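Local coordinates for protein PLP-Dependent L-Arginine Hydroxylase MppP (Streptomyces wadayamensis, PDB 6C9B) that uses pyridoxal 5'-phosphate to oxidise L-arginine to the 4-hydroxy-2-oxo acid and 2-oxo acid products, acting as an oxidase rather than an oxygenase, at residues 8-11 with 12-15; 25-28 with 29-33; 94-97 with 98-102; 243-246 with 247-251; 316-319 with 320-323. One frame throughout, in Å; residues are numbered along the deposited sequence. Where two conformers were deposited one is given.

Contact 1 of 5, residues 8-11 with 12-15; sequences KENL and TQWE. With EGV ((4S)-5-carbamimidamido-4-hydroxy-2-oxopentanoic acid), chain F.
Lys8 and Gln13 bring their CA atoms to 5.4 Å where a loop turns into helix 11-16, with Asn10 as N-cap. Asn10 OD1 accepts from Gln13 N at 2.9 Å, the donor lying almost on the extension of the C=O bond; the torsion that sets CG between backbone N and carbonyl carbon (chi1 59°) folds the amide back over the first turn. Its ND2 bonds Ser248 OG of the second subunit. Gln13 reaches back across Glu9 at a slant, both polar atoms of its amide engaged: OE1 takes Glu9 N at 2.9 Å from above the carbonyl plane, and NE2 gives a nearly straight bond, in the amide plane, to the anti lone pair of Glu9 OE2. Lys8 lies across one face of the Trp14 indole, CB over the five-membered ring and NZ in an off-centre cation-pi contact with the six-membered ring. A water links Lys8 O to Trp14 NE1. Inward, Thr12 OG1 accepts from two nitrogens of the bound hydroxy-oxo acid, N01 at 2.9 Å and N04 at 3.0 Å.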
loop_
_atom_site.group_PDB
_atom_site.type_symbol
_atom_site.label_atom_id
_atom_site.label_comp_id
_atom_site.label_asym_id
_atom_site.label_seq_id
_atom_site.Cartn_x
_atom_site.Cartn_y
_atom_site.Cartn_z
ATOM N N LYS B 8 -13.703 -8.822 -16.789
ATOM C CA LYS B 8 -12.618 -8.928 -15.815
ATOM C C LYS B 8 -11.365 -8.374 -16.487
ATOM O O LYS B 8 -10.731 -9.050 -17.303
ATOM C CB LYS B 8 -12.428 -10.366 -15.339
ATOM C CG LYS B 8 -13.296 -10.731 -14.131
ATOM C CD LYS B 8 -14.789 -10.771 -14.457
ATOM C CE LYS B 8 -15.189 -12.081 -15.142
ATOM N NZ LYS B 8 -16.674 -12.262 -15.204
ATOM N N GLU B 9 -11.015 -7.136 -16.133
ATOM C CA GLU B 9 -10.007 -6.381 -16.871
ATOM C C GLU B 9 -8.587 -6.873 -16.621
ATOM O O GLU B 9 -7.673 -6.478 -17.355
ATOM C CB GLU B 9 -10.103 -4.899 -16.495
ATOM C CG GLU B 9 -11.335 -4.194 -17.039
ATOM C CD GLU B 9 -11.496 -2.788 -16.486
ATOM O OE1 GLU B 9 -11.654 -1.849 -17.294
ATOM O OE2 GLU B 9 -11.457 -2.629 -15.245
ATOM N N ASN B 10 -8.374 -7.692 -15.600
ATOM C CA ASN B 10 -7.038 -8.158 -15.244
ATOM C C ASN B 10 -7.202 -9.345 -14.305
ATOM O O ASN B 10 -8.317 -9.674 -13.892
ATOM C CB ASN B 10 -6.189 -7.026 -14.619
ATOM C CG ASN B 10 -6.816 -6.441 -13.353
ATOM O OD1 ASN B 10 -7.458 -7.153 -12.586
ATOM N ND2 ASN B 10 -6.624 -5.138 -13.133
ATOM N N LEU B 11 -6.082 -10.012 -13.990
ATOM C CA LEU B 11 -6.156 -11.241 -13.187
ATOM C C LEU B 11 -6.682 -10.957 -11.780
ATOM O O LEU B 11 -7.405 -11.780 -11.200
ATOM C CB LEU B 11 -4.781 -11.936 -13.120
ATOM C CG LEU B 11 -4.281 -12.423 -14.480
ATOM C CD1 LEU B 11 -2.825 -12.789 -14.385
ATOM C CD2 LEU B 11 -5.118 -13.595 -14.958
ATOM N N THR B 12 -6.332 -9.802 -11.210
ATOM C CA THR B 12 -6.801 -9.467 -9.869
ATOM C C THR B 12 -8.324 -9.402 -9.820
ATOM O O THR B 12 -8.939 -9.815 -8.831
ATOM C CB THR B 12 -6.164 -8.146 -9.425
ATOM O OG1 THR B 12 -4.740 -8.319 -9.403
ATOM C CG2 THR B 12 -6.651 -7.700 -8.022
ATOM N N GLN B 13 -8.957 -8.913 -10.890
ATOM C CA GLN B 13 -10.417 -8.856 -10.909
ATOM C C GLN B 13 -11.036 -10.249 -11.002
ATOM O O GLN B 13 -12.123 -10.473 -10.454
ATOM C CB GLN B 13 -10.880 -7.939 -12.045
ATOM C CG GLN B 13 -10.470 -6.478 -11.780
ATOM C CD GLN B 13 -11.015 -5.527 -12.806
ATOM O OE1 GLN B 13 -11.865 -5.906 -13.600
ATOM N NE2 GLN B 13 -10.533 -4.280 -12.798
ATOM N N TRP B 14 -10.354 -11.203 -11.646
ATOM C CA TRP B 14 -10.770 -12.604 -11.524
ATOM C C TRP B 14 -10.604 -13.103 -10.097
ATOM O O TRP B 14 -11.396 -13.931 -9.625
ATOM C CB TRP B 14 -9.954 -13.497 -12.453
ATOM C CG TRP B 14 -10.295 -13.386 -13.890
ATOM C CD1 TRP B 14 -9.604 -12.699 -14.851
ATOM C CD2 TRP B 14 -11.403 -14.004 -14.554
ATOM N NE1 TRP B 14 -10.223 -12.848 -16.070
ATOM C CE2 TRP B 14 -11.329 -13.642 -15.914
ATOM C CE3 TRP B 14 -12.450 -14.824 -14.128
ATOM C CZ2 TRP B 14 -12.268 -14.073 -16.852
ATOM C CZ3 TRP B 14 -13.379 -15.250 -15.059
ATOM C CH2 TRP B 14 -13.283 -14.874 -16.405
ATOM N N GLU B 15 -9.568 -12.627 -9.401
ATOM C CA GLU B 15 -9.328 -13.089 -8.040
ATOM C C GLU B 15 -10.349 -12.524 -7.052
ATOM O O GLU B 15 -10.635 -13.177 -6.049
ATOM C CB GLU B 15 -7.898 -12.749 -7.612
ATOM C CG GLU B 15 -6.849 -13.490 -8.464
ATOM C CD GLU B 15 -5.399 -13.131 -8.136
ATOM O OE1 GLU B 15 -5.141 -12.138 -7.436
ATOM O OE2 GLU B 15 -4.504 -13.874 -8.571
HETATM C C10 EGV F . -1.187 -13.934 -7.683
HETATM C C02 EGV F . -2.754 -9.444 -5.985
HETATM C C03 EGV F . -2.356 -7.314 -7.227
HETATM C C06 EGV F . -1.558 -10.344 -6.220
HETATM C C07 EGV F . -2.034 -11.515 -7.107
HETATM C C09 EGV F . -0.885 -12.447 -7.574
HETATM N N01 EGV F . -3.033 -8.566 -7.112
HETATM N N04 EGV F . -2.638 -6.458 -8.320
HETATM N N05 EGV F . -1.445 -6.972 -6.340
HETATM O O08 EGV F . -1.097 -10.827 -5.024
HETATM O O11 EGV F . -0.240 -14.669 -7.889
HETATM O O12 EGV F . -2.343 -14.384 -7.561
HETATM O O13 EGV F . 0.235 -12.031 -7.853
HETATM O O HOH W 1 -10.680 -11.345 -18.679
#

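Contact 2 of 5, residues 25-28 with 29-33; sequences IADG and HARQA. With EGV ((4S)-5-carbamimidamido-4-hydroxy-2-oxopentanoic acid), chain F.
Gly28 N donates to carboxylate O12 of the bound 4-hydroxy-2-oxo acid at 2.8 Å, and His29 NE2 donates to its 4-hydroxyl O08 at 2.7 Å, with the ligand at the edge of the imidazole. Gly28 also suits the spot because a CB there would run into ligand O11. Behind this first shell, Asp27 OD1 is gripped by two donors from the residues that follow it: His29 N reaches its anti lone pair at 3.1 Å, and Arg31 NE takes the syn lone pair at 3.0 Å, forming a salt bridge. The carboxylate lies at the guanidinium edge, the two planes 75° apart. An extended run from CG to NE carries the Arg31 group back to Asp27. Further out, Asn24 ND2 holds Asp27 OD2, Asp227 OD1 holds His29 ND1, and Leu252 of the second subunit packs on Asp27, His29 and Arg31. This loop between strand 23-24 and helix 36-43 thus forms one wall of the product pocket. One donor reads the carboxylate, the other the 4-hydroxyl, while the salt bridge and the His29 N bond together fix the rotation of the Asp27 carboxylate and tie the turn.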
loop_
_atom_site.group_PDB
_atom_site.type_symbol
_atom_site.label_atom_id
_atom_site.label_comp_id
_atom_site.label_asym_id
_atom_site.label_seq_id
_atom_site.Cartn_x
_atom_site.Cartn_y
_atom_site.Cartn_z
ATOM N N ILE B 25 -9.212 -21.352 -5.288
ATOM C CA ILE B 25 -7.879 -21.809 -5.703
ATOM C C ILE B 25 -7.361 -20.853 -6.771
ATOM O O ILE B 25 -6.657 -21.245 -7.714
ATOM C CB ILE B 25 -7.895 -23.273 -6.192
ATOM C CG1 ILE B 25 -8.998 -23.488 -7.246
ATOM C CG2 ILE B 25 -8.066 -24.206 -4.997
ATOM C CD1 ILE B 25 -8.846 -24.785 -8.032
ATOM N N ALA B 26 -7.675 -19.573 -6.598
ATOM C CA ALA B 26 -7.365 -18.545 -7.574
ATOM C C ALA B 26 -6.152 -17.715 -7.159
ATOM O O ALA B 26 -5.070 -17.871 -7.737
ATOM C CB ALA B 26 -8.563 -17.615 -7.798
ATOM N N ASP B 27 -6.310 -16.812 -6.193
ATOM C CA ASP B 27 -5.192 -15.921 -5.911
ATOM C C ASP B 27 -4.044 -16.707 -5.283
ATOM O O ASP B 27 -4.225 -17.766 -4.674
ATOM C CB ASP B 27 -5.595 -14.771 -4.996
ATOM C CG ASP B 27 -5.971 -15.248 -3.633
ATOM O OD1 ASP B 27 -5.067 -15.717 -2.902
ATOM O OD2 ASP B 27 -7.169 -15.140 -3.305
ATOM N N GLY B 28 -2.850 -16.172 -5.445
ATOM C CA GLY B 28 -1.687 -16.928 -5.050
ATOM C C GLY B 28 -1.266 -16.766 -3.618
ATOM O O GLY B 28 -0.287 -17.397 -3.209
ATOM N N HIS B 29 -1.993 -15.967 -2.834
ATOM C CA HIS B 29 -1.633 -15.738 -1.448
ATOM C C HIS B 29 -1.675 -17.044 -0.661
ATOM O O HIS B 29 -2.346 -18.012 -1.036
ATOM C CB HIS B 29 -2.585 -14.738 -0.803
ATOM C CG HIS B 29 -2.534 -13.382 -1.437
ATOM N ND1 HIS B 29 -2.988 -12.247 -0.803
ATOM C CD2 HIS B 29 -2.093 -12.981 -2.655
ATOM C CE1 HIS B 29 -2.822 -11.203 -1.598
ATOM N NE2 HIS B 29 -2.275 -11.620 -2.724
ATOM N N ALA B 30 -0.934 -17.071 0.441
ATOM C CA ALA B 30 -0.891 -18.269 1.275
ATOM C C ALA B 30 -2.077 -18.285 2.230
ATOM O O ALA B 30 -2.229 -17.379 3.066
ATOM C CB ALA B 30 0.430 -18.336 2.036
ATOM N N ARG B 31 -2.901 -19.328 2.115
ATOM C CA ARG B 31 -4.097 -19.462 2.930
ATOM C C ARG B 31 -4.191 -20.826 3.621
ATOM O O ARG B 31 -5.245 -21.150 4.183
ATOM C CB ARG B 31 -5.336 -19.174 2.056
ATOM C CG ARG B 31 -5.258 -17.785 1.321
ATOM C CD ARG B 31 -6.500 -17.436 0.498
ATOM N NE ARG B 31 -6.305 -16.187 -0.259
ATOM C CZ ARG B 31 -6.436 -14.968 0.262
ATOM N NH1 ARG B 31 -6.757 -14.810 1.542
ATOM N NH2 ARG B 31 -6.245 -13.899 -0.498
ATOM N N GLN B 32 -3.119 -21.623 3.622
ATOM C CA GLN B 32 -3.131 -22.869 4.379
ATOM C C GLN B 32 -3.067 -22.577 5.880
ATOM O O GLN B 32 -2.829 -21.448 6.318
ATOM C CB GLN B 32 -1.969 -23.768 3.966
ATOM C CG GLN B 32 -0.590 -23.193 4.306
ATOM C CD GLN B 32 0.032 -22.363 3.190
ATOM O OE1 GLN B 32 -0.647 -21.634 2.442
ATOM N NE2 GLN B 32 1.349 -22.468 3.072
ATOM N N ALA B 33 -3.274 -23.618 6.674
ATOM C CA ALA B 33 -3.212 -23.468 8.116
ATOM C C ALA B 33 -1.799 -23.109 8.561
ATOM O O ALA B 33 -0.805 -23.500 7.940
ATOM C CB ALA B 33 -3.646 -24.764 8.804
HETATM C C10 EGV F . -1.187 -13.934 -7.683
HETATM C C02 EGV F . -2.754 -9.444 -5.985
HETATM C C03 EGV F . -2.356 -7.314 -7.227
HETATM C C06 EGV F . -1.558 -10.344 -6.220
HETATM C C07 EGV F . -2.034 -11.515 -7.107
HETATM C C09 EGV F . -0.885 -12.447 -7.574
HETATM N N01 EGV F . -3.033 -8.566 -7.112
HETATM N N04 EGV F . -2.638 -6.458 -8.320
HETATM N N05 EGV F . -1.445 -6.972 -6.340
HETATM O O08 EGV F . -1.097 -10.827 -5.024
HETATM O O11 EGV F . -0.240 -14.669 -7.889
HETATM O O12 EGV F . -2.343 -14.384 -7.561
HETATM O O13 EGV F . 0.235 -12.031 -7.853
#

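Contact 3 of 5, residues 94-97 with 98-102; sequences MEIL and ARSLS
Ile96 O accepts twice from Ser100, from OG at 2.7 Å and from the backbone N at 2.9 Å, the two donors arriving from opposite faces of its carbonyl plane. The hydroxyl is placed there by a chi1 of -65°, with OG anti to the carbonyl carbon, which turns it back along helix 90-101 toward the preceding turn. On another side of the helix Leu97 and Leu101 lie one turn apart, and Leu97 CG meets Leu101 CD1 at 4.0 Å, their side chains crossing at a slant. The Met94 chain bends so that CE comes to 4.4 Å from Ala98 CB. Met94, Leu97 and Leu101 face the central sheet strand 152-156, while Met94 and Ala98 also pack on helix 116-124. Glu95 and Arg99, spaced one turn apart, keep Glu95 OE2 and Arg99 NE 4.6 Å from each other; instead Glu95 OE2 pairs with Arg99 NE of the second subunit, and Arg99 NE with its Glu95 OE2, while Glu95 OE1 takes Asn125 ND2. The helix therefore satisfies the buried Ser100 hydroxyl internally and spends its charged pair on the dimer interface, where the arginines probably offset the closeness of the two Glu95 carboxylates.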
loop_
_atom_site.group_PDB
_atom_site.type_symbol
_atom_site.label_atom_id
_atom_site.label_comp_id
_atom_site.label_asym_id
_atom_site.label_seq_id
_atom_site.Cartn_x
_atom_site.Cartn_y
_atom_site.Cartn_z
ATOM N N MET B 94 6.516 -1.822 -6.847
ATOM C CA MET B 94 6.489 -1.785 -8.306
ATOM C C MET B 94 5.918 -0.460 -8.821
ATOM O O MET B 94 6.377 0.062 -9.838
ATOM C CB MET B 94 5.683 -2.985 -8.827
ATOM C CG MET B 94 5.621 -3.085 -10.326
ATOM S SD MET B 94 7.239 -3.601 -10.936
ATOM C CE MET B 94 7.318 -2.566 -12.398
ATOM N N GLU B 95 4.905 0.091 -8.151
ATOM C CA GLU B 95 4.395 1.401 -8.533
ATOM C C GLU B 95 5.483 2.454 -8.392
ATOM O O GLU B 95 5.648 3.319 -9.263
ATOM C CB GLU B 95 3.175 1.767 -7.688
ATOM C CG GLU B 95 2.655 3.179 -7.889
ATOM C CD GLU B 95 1.942 3.448 -9.207
ATOM O OE1 GLU B 95 1.858 2.563 -10.066
ATOM O OE2 GLU B 95 1.458 4.594 -9.392
ATOM N N ILE B 96 6.229 2.395 -7.296
ATOM C CA ILE B 96 7.325 3.338 -7.080
ATOM C C ILE B 96 8.359 3.191 -8.187
ATOM O O ILE B 96 8.822 4.186 -8.765
ATOM C CB ILE B 96 7.934 3.107 -5.684
ATOM C CG1 ILE B 96 6.942 3.525 -4.600
ATOM C CG2 ILE B 96 9.234 3.872 -5.527
ATOM C CD1 ILE B 96 7.288 2.984 -3.222
ATOM N N LEU B 97 8.738 1.945 -8.495
ATOM C CA LEU B 97 9.747 1.711 -9.523
ATOM C C LEU B 97 9.249 2.190 -10.878
ATOM O O LEU B 97 9.996 2.769 -11.669
ATOM C CB LEU B 97 10.107 0.225 -9.566
ATOM C CG LEU B 97 11.067 -0.225 -10.675
ATOM C CD1 LEU B 97 12.399 0.504 -10.553
ATOM C CD2 LEU B 97 11.271 -1.745 -10.648
ATOM N N ALA B 98 8.001 1.898 -11.189
ATOM C CA ALA B 98 7.484 2.249 -12.506
ATOM C C ALA B 98 7.443 3.764 -12.672
ATOM O O ALA B 98 7.836 4.296 -13.716
ATOM C CB ALA B 98 6.098 1.641 -12.684
ATOM N N ARG B 99 6.911 4.475 -11.671
ATOM C CA ARG B 99 6.858 5.926 -11.783
ATOM C C ARG B 99 8.269 6.497 -11.820
ATOM O O ARG B 99 8.527 7.465 -12.546
ATOM C CB ARG B 99 6.029 6.524 -10.643
ATOM C CG ARG B 99 5.776 8.029 -10.877
ATOM C CD ARG B 99 4.349 8.413 -10.574
ATOM N NE ARG B 99 4.013 8.418 -9.160
ATOM C CZ ARG B 99 4.444 9.326 -8.292
ATOM N NH1 ARG B 99 4.020 9.276 -7.041
ATOM N NH2 ARG B 99 5.321 10.258 -8.662
ATOM N N SER B 100 9.209 5.866 -11.096
ATOM C CA SER B 100 10.602 6.315 -11.117
ATOM C C SER B 100 11.240 6.087 -12.483
ATOM O O SER B 100 11.964 6.957 -12.989
ATOM C CB SER B 100 11.412 5.584 -10.060
ATOM O OG SER B 100 10.944 5.915 -8.758
ATOM N N LEU B 101 11.014 4.912 -13.073
ATOM C CA LEU B 101 11.523 4.640 -14.417
ATOM C C LEU B 101 11.029 5.667 -15.420
ATOM O O LEU B 101 11.775 6.060 -16.325
ATOM C CB LEU B 101 11.107 3.240 -14.866
ATOM C CG LEU B 101 11.908 2.090 -14.275
ATOM C CD1 LEU B 101 11.164 0.781 -14.524
ATOM C CD2 LEU B 101 13.293 2.026 -14.910
ATOM N N SER B 102 9.764 6.081 -15.305
ATOM C CA SER B 102 9.157 6.953 -16.304
ATOM C C SER B 102 9.853 8.303 -16.371
ATOM O O SER B 102 9.699 9.016 -17.370
ATOM C CB SER B 102 7.654 7.132 -16.019
ATOM O OG SER B 102 7.415 8.079 -14.986
#

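Contact 4 of 5, residues 243-246 with 247-251; sequences VEKI and YSDIL
Lys245 NZ reaches one turn along helix 243-250 to Asp249 OD1, a salt bridge of 2.8 Å made to the syn lone pair of the carboxylate. Its CG starts anti to the backbone N (chi1 168°), and bends at chi2 and chi4 then curl the chain forward, toward the C-terminal end of the helix, carrying CD past Ser248 OG. The lysine and aspartate side chains slant across each other. Ser248 adopts the rotamer that sets OG between its backbone N and carbonyl carbon, 73°, and from there OG donates to Lys245 O at 2.8 Å. That carbonyl also accepts from Asp249 N at 3.0 Å. One turn apart, Ile246 CG2 lies 4.3 Å from Ile250 CD1, and both residues turn to helix 90-101. Tyr247 swings the other way, over strand 84-87, where its OH bonds Ser86 O; Leu251 CD2, just past the helix, sits 3.5 Å above one face of its ring, toward the rim. At the dimer interface Ser248 OG also meets Asn10 and Gln13 of the second subunit, Lys245 NZ forms a long, weak ion pair with its Asp120, and its Leu121 packs on Asp249 and Ile250. With Lys245 one turn earlier, Asp249 is probably held ionised, and the pair ties successive turns together on the polar side of a helix whose neighbouring isoleucines are buried against helix 90-101.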
loop_
_atom_site.group_PDB
_atom_site.type_symbol
_atom_site.label_atom_id
_atom_site.label_comp_id
_atom_site.label_asym_id
_atom_site.label_seq_id
_atom_site.Cartn_x
_atom_site.Cartn_y
_atom_site.Cartn_z
ATOM N N VAL B 243 13.765 6.636 -6.962
ATOM C CA VAL B 243 12.972 5.706 -6.156
ATOM C C VAL B 243 12.877 6.182 -4.708
ATOM O O VAL B 243 11.857 5.991 -4.051
ATOM C CB VAL B 243 13.537 4.272 -6.235
ATOM C CG1 VAL B 243 13.310 3.688 -7.645
ATOM C CG2 VAL B 243 15.024 4.221 -5.830
ATOM N N GLU B 244 13.944 6.769 -4.165
ATOM C CA GLU B 244 13.877 7.204 -2.771
ATOM C C GLU B 244 12.882 8.347 -2.575
ATOM O O GLU B 244 12.149 8.384 -1.577
ATOM C CB GLU B 244 15.266 7.617 -2.288
ATOM C CG GLU B 244 16.185 6.433 -2.105
ATOM C CD GLU B 244 17.631 6.856 -2.006
ATOM O OE1 GLU B 244 18.234 7.212 -3.042
ATOM O OE2 GLU B 244 18.144 6.853 -0.878
ATOM N N LYS B 245 12.873 9.311 -3.497
ATOM C CA LYS B 245 11.958 10.448 -3.399
ATOM C C LYS B 245 10.515 10.002 -3.574
ATOM O O LYS B 245 9.647 10.382 -2.784
ATOM C CB LYS B 245 12.329 11.505 -4.439
ATOM C CG LYS B 245 11.303 12.624 -4.660
ATOM C CD LYS B 245 10.902 13.376 -3.396
ATOM C CE LYS B 245 10.183 14.688 -3.753
ATOM N NZ LYS B 245 9.001 15.001 -2.894
ATOM N N ILE B 246 10.245 9.147 -4.560
ATOM C CA ILE B 246 8.866 8.737 -4.788
ATOM C C ILE B 246 8.397 7.833 -3.649
ATOM O O ILE B 246 7.274 7.982 -3.156
ATOM C CB ILE B 246 8.706 8.086 -6.167
ATOM C CG1 ILE B 246 8.900 9.177 -7.233
ATOM C CG2 ILE B 246 7.309 7.444 -6.311
ATOM C CD1 ILE B 246 8.944 8.668 -8.697
ATOM N N TYR B 247 9.281 6.962 -3.151
ATOM C CA TYR B 247 8.966 6.202 -1.934
ATOM C C TYR B 247 8.484 7.136 -0.839
ATOM O O TYR B 247 7.426 6.921 -0.231
ATOM C CB TYR B 247 10.189 5.414 -1.456
ATOM C CG TYR B 247 10.015 4.737 -0.120
ATOM C CD1 TYR B 247 10.300 5.391 1.056
ATOM C CD2 TYR B 247 9.568 3.421 -0.045
ATOM C CE1 TYR B 247 10.143 4.764 2.291
ATOM C CE2 TYR B 247 9.405 2.794 1.182
ATOM C CZ TYR B 247 9.697 3.471 2.340
ATOM O OH TYR B 247 9.531 2.838 3.552
ATOM N N SER B 248 9.241 8.203 -0.582
ATOM C CA SER B 248 8.884 9.073 0.526
ATOM C C SER B 248 7.617 9.881 0.268
ATOM O O SER B 248 7.000 10.363 1.229
ATOM C CB SER B 248 10.046 10.002 0.853
ATOM O OG SER B 248 10.198 11.017 -0.127
ATOM N N ASP B 249 7.203 10.035 -0.995
ATOM C CA ASP B 249 5.914 10.658 -1.278
ATOM C C ASP B 249 4.761 9.727 -0.932
ATOM O O ASP B 249 3.657 10.203 -0.644
ATOM C CB ASP B 249 5.813 11.033 -2.764
ATOM C CG ASP B 249 6.747 12.160 -3.170
ATOM O OD1 ASP B 249 7.213 12.935 -2.306
ATOM O OD2 ASP B 249 6.980 12.308 -4.391
ATOM N N ILE B 250 4.993 8.422 -0.954
ATOM C CA ILE B 250 3.923 7.447 -0.717
ATOM C C ILE B 250 3.858 7.022 0.743
ATOM O O ILE B 250 2.762 6.810 1.270
ATOM C CB ILE B 250 4.080 6.237 -1.661
ATOM C CG1 ILE B 250 3.829 6.707 -3.099
ATOM C CG2 ILE B 250 3.077 5.109 -1.298
ATOM C CD1 ILE B 250 4.024 5.685 -4.138
ATOM N N LEU B 251 4.993 6.881 1.431
ATOM C CA LEU B 251 4.926 6.351 2.794
ATOM C C LEU B 251 6.179 6.691 3.589
ATOM O O LEU B 251 7.266 6.904 3.033
ATOM C CB LEU B 251 4.697 4.830 2.825
ATOM C CG LEU B 251 5.839 3.866 2.448
ATOM C CD1 LEU B 251 5.598 2.449 2.971
ATOM C CD2 LEU B 251 6.052 3.801 0.948
#

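Contact 5 of 5, residues 316-319 with 320-323; sequences GRTG and TEVW
Thr320, in the first turn of helix 319-327, rests its CB 4.0 Å from Thr318 OG1. Glu321 follows and meets Thr318 twice. Its backbone N donates to Thr318 OG1 at 3.1 Å and 160°, while its side chain, CG anti to the carbonyl carbon (chi1 -65°) and extended beyond, folds back over the N-terminus so that OE2 takes a weak, long but nearly straight bond from Thr318 N at 3.4 Å. Threonine and glutamate thereby exchange side-chain and backbone partners in a capping box, with Thr318 as the N-cap residue after strand 309-314. Thr318 OG1 stands between the backbone N and carbonyl carbon of its residue, at chi1 69°, which turns the oxygen toward the first turn; Glu321 CG packs against this OG1 at 3.1 Å. Arg317 CB lies alongside the same carboxylate, but its NE stays 5.5 Å from Glu321 OE2. Val322 comes next, its N bonded to Thr318 O at 3.0 Å. Its CG2 branch touches Arg317 CG at 3.8 Å, the arginine chain crossing the valine at about a right angle after bends at chi2 and chi3. Trp323 closes the segment: its N bonds Gly319 O, its CB lies near that oxygen, and its indole leads away to meet Trp14 edge-to-face and to pack on Phe332 and Pro335 of strand 331-335.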
loop_
_atom_site.group_PDB
_atom_site.type_symbol
_atom_site.label_atom_id
_atom_site.label_comp_id
_atom_site.label_asym_id
_atom_site.label_seq_id
_atom_site.Cartn_x
_atom_site.Cartn_y
_atom_site.Cartn_z
ATOM N N GLY B 316 -8.934 -28.674 -26.450
ATOM C CA GLY B 316 -10.338 -28.731 -26.774
ATOM C C GLY B 316 -11.230 -27.756 -26.042
ATOM O O GLY B 316 -12.421 -27.678 -26.365
ATOM N N ARG B 317 -10.716 -27.023 -25.057
ATOM C CA ARG B 317 -11.509 -25.993 -24.397
ATOM C C ARG B 317 -10.604 -24.858 -23.954
ATOM O O ARG B 317 -9.382 -25.010 -23.873
ATOM C CB ARG B 317 -12.268 -26.530 -23.183
ATOM C CG ARG B 317 -11.483 -27.494 -22.317
ATOM C CD ARG B 317 -12.312 -28.729 -22.045
ATOM N NE ARG B 317 -13.577 -28.363 -21.417
ATOM C CZ ARG B 317 -14.467 -29.229 -20.949
ATOM N NH1 ARG B 317 -14.239 -30.534 -21.027
ATOM N NH2 ARG B 317 -15.584 -28.782 -20.392
ATOM N N THR B 318 -11.228 -23.724 -23.652
ATOM C CA THR B 318 -10.509 -22.552 -23.162
ATOM C C THR B 318 -10.546 -22.477 -21.639
ATOM O O THR B 318 -11.398 -23.068 -20.975
ATOM C CB THR B 318 -11.088 -21.261 -23.738
ATOM O OG1 THR B 318 -12.396 -21.036 -23.194
ATOM C CG2 THR B 318 -11.137 -21.331 -25.270
ATOM N N GLY B 319 -9.581 -21.749 -21.086
ATOM C CA GLY B 319 -9.545 -21.559 -19.647
ATOM C C GLY B 319 -10.736 -20.785 -19.132
ATOM O O GLY B 319 -11.197 -21.020 -18.010
ATOM N N THR B 320 -11.239 -19.842 -19.934
ATOM C CA THR B 320 -12.456 -19.123 -19.575
ATOM C C THR B 320 -13.644 -20.072 -19.453
ATOM O O THR B 320 -14.423 -19.985 -18.496
ATOM C CB THR B 320 -12.720 -18.027 -20.609
ATOM O OG1 THR B 320 -11.641 -17.077 -20.564
ATOM C CG2 THR B 320 -14.008 -17.299 -20.322
ATOM N N GLU B 321 -13.800 -20.995 -20.405
ATOM C CA GLU B 321 -14.908 -21.944 -20.330
ATOM C C GLU B 321 -14.740 -22.901 -19.154
ATOM O O GLU B 321 -15.708 -23.191 -18.439
ATOM C CB GLU B 321 -15.019 -22.725 -21.638
ATOM C CG GLU B 321 -15.380 -21.871 -22.846
ATOM C CD GLU B 321 -15.100 -22.578 -24.163
ATOM O OE1 GLU B 321 -15.413 -21.999 -25.226
ATOM O OE2 GLU B 321 -14.564 -23.709 -24.135
ATOM N N VAL B 322 -13.528 -23.416 -18.946
ATOM C CA VAL B 322 -13.273 -24.266 -17.782
ATOM C C VAL B 322 -13.580 -23.503 -16.504
ATOM O O VAL B 322 -14.203 -24.032 -15.573
ATOM C CB VAL B 322 -11.816 -24.766 -17.794
ATOM C CG1 VAL B 322 -11.468 -25.430 -16.464
ATOM C CG2 VAL B 322 -11.594 -25.727 -18.946
ATOM N N TRP B 323 -13.134 -22.251 -16.435
ATOM C CA TRP B 323 -13.398 -21.434 -15.256
ATOM C C TRP B 323 -14.891 -21.356 -14.975
ATOM O O TRP B 323 -15.320 -21.442 -13.816
ATOM C CB TRP B 323 -12.828 -20.026 -15.450
ATOM C CG TRP B 323 -13.070 -19.125 -14.267
ATOM C CD1 TRP B 323 -12.214 -18.890 -13.228
ATOM C CD2 TRP B 323 -14.251 -18.358 -13.992
ATOM N NE1 TRP B 323 -12.786 -18.023 -12.331
ATOM C CE2 TRP B 323 -14.035 -17.681 -12.774
ATOM C CE3 TRP B 323 -15.471 -18.177 -14.658
ATOM C CZ2 TRP B 323 -14.989 -16.838 -12.205
ATOM C CZ3 TRP B 323 -16.423 -17.331 -14.087
ATOM C CH2 TRP B 323 -16.174 -16.677 -12.874
#

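Overall arrangement
Contacts 1 and 2 line the same ligand: the N-terminal helix brings Thr12 and Glu15, the loop 25-33 brings Gly28 and His29, and Glu15 OE2 touches Asp27 CA at 3.4 Å. Contact 5 joins this group from the outside, Trp14 CZ3 lying 3.4 Å from Trp323 CD2, although the side chain of Trp323 is still about 12 Å from the ligand. Contacts 3 and 4 form a second cluster, centres about 10 Å apart, in which Ser100 OG packs on Val243 CA at 3.3 Å and Ile96 on Ile250. The dimer reconnects the clusters: from the second subunit's contact 4, Ser248 hydrogen-bonds to Asn10 and Gln13 of contact 1, Asp249 more weakly to Asn10, and Asp249 O also bonds the ligand.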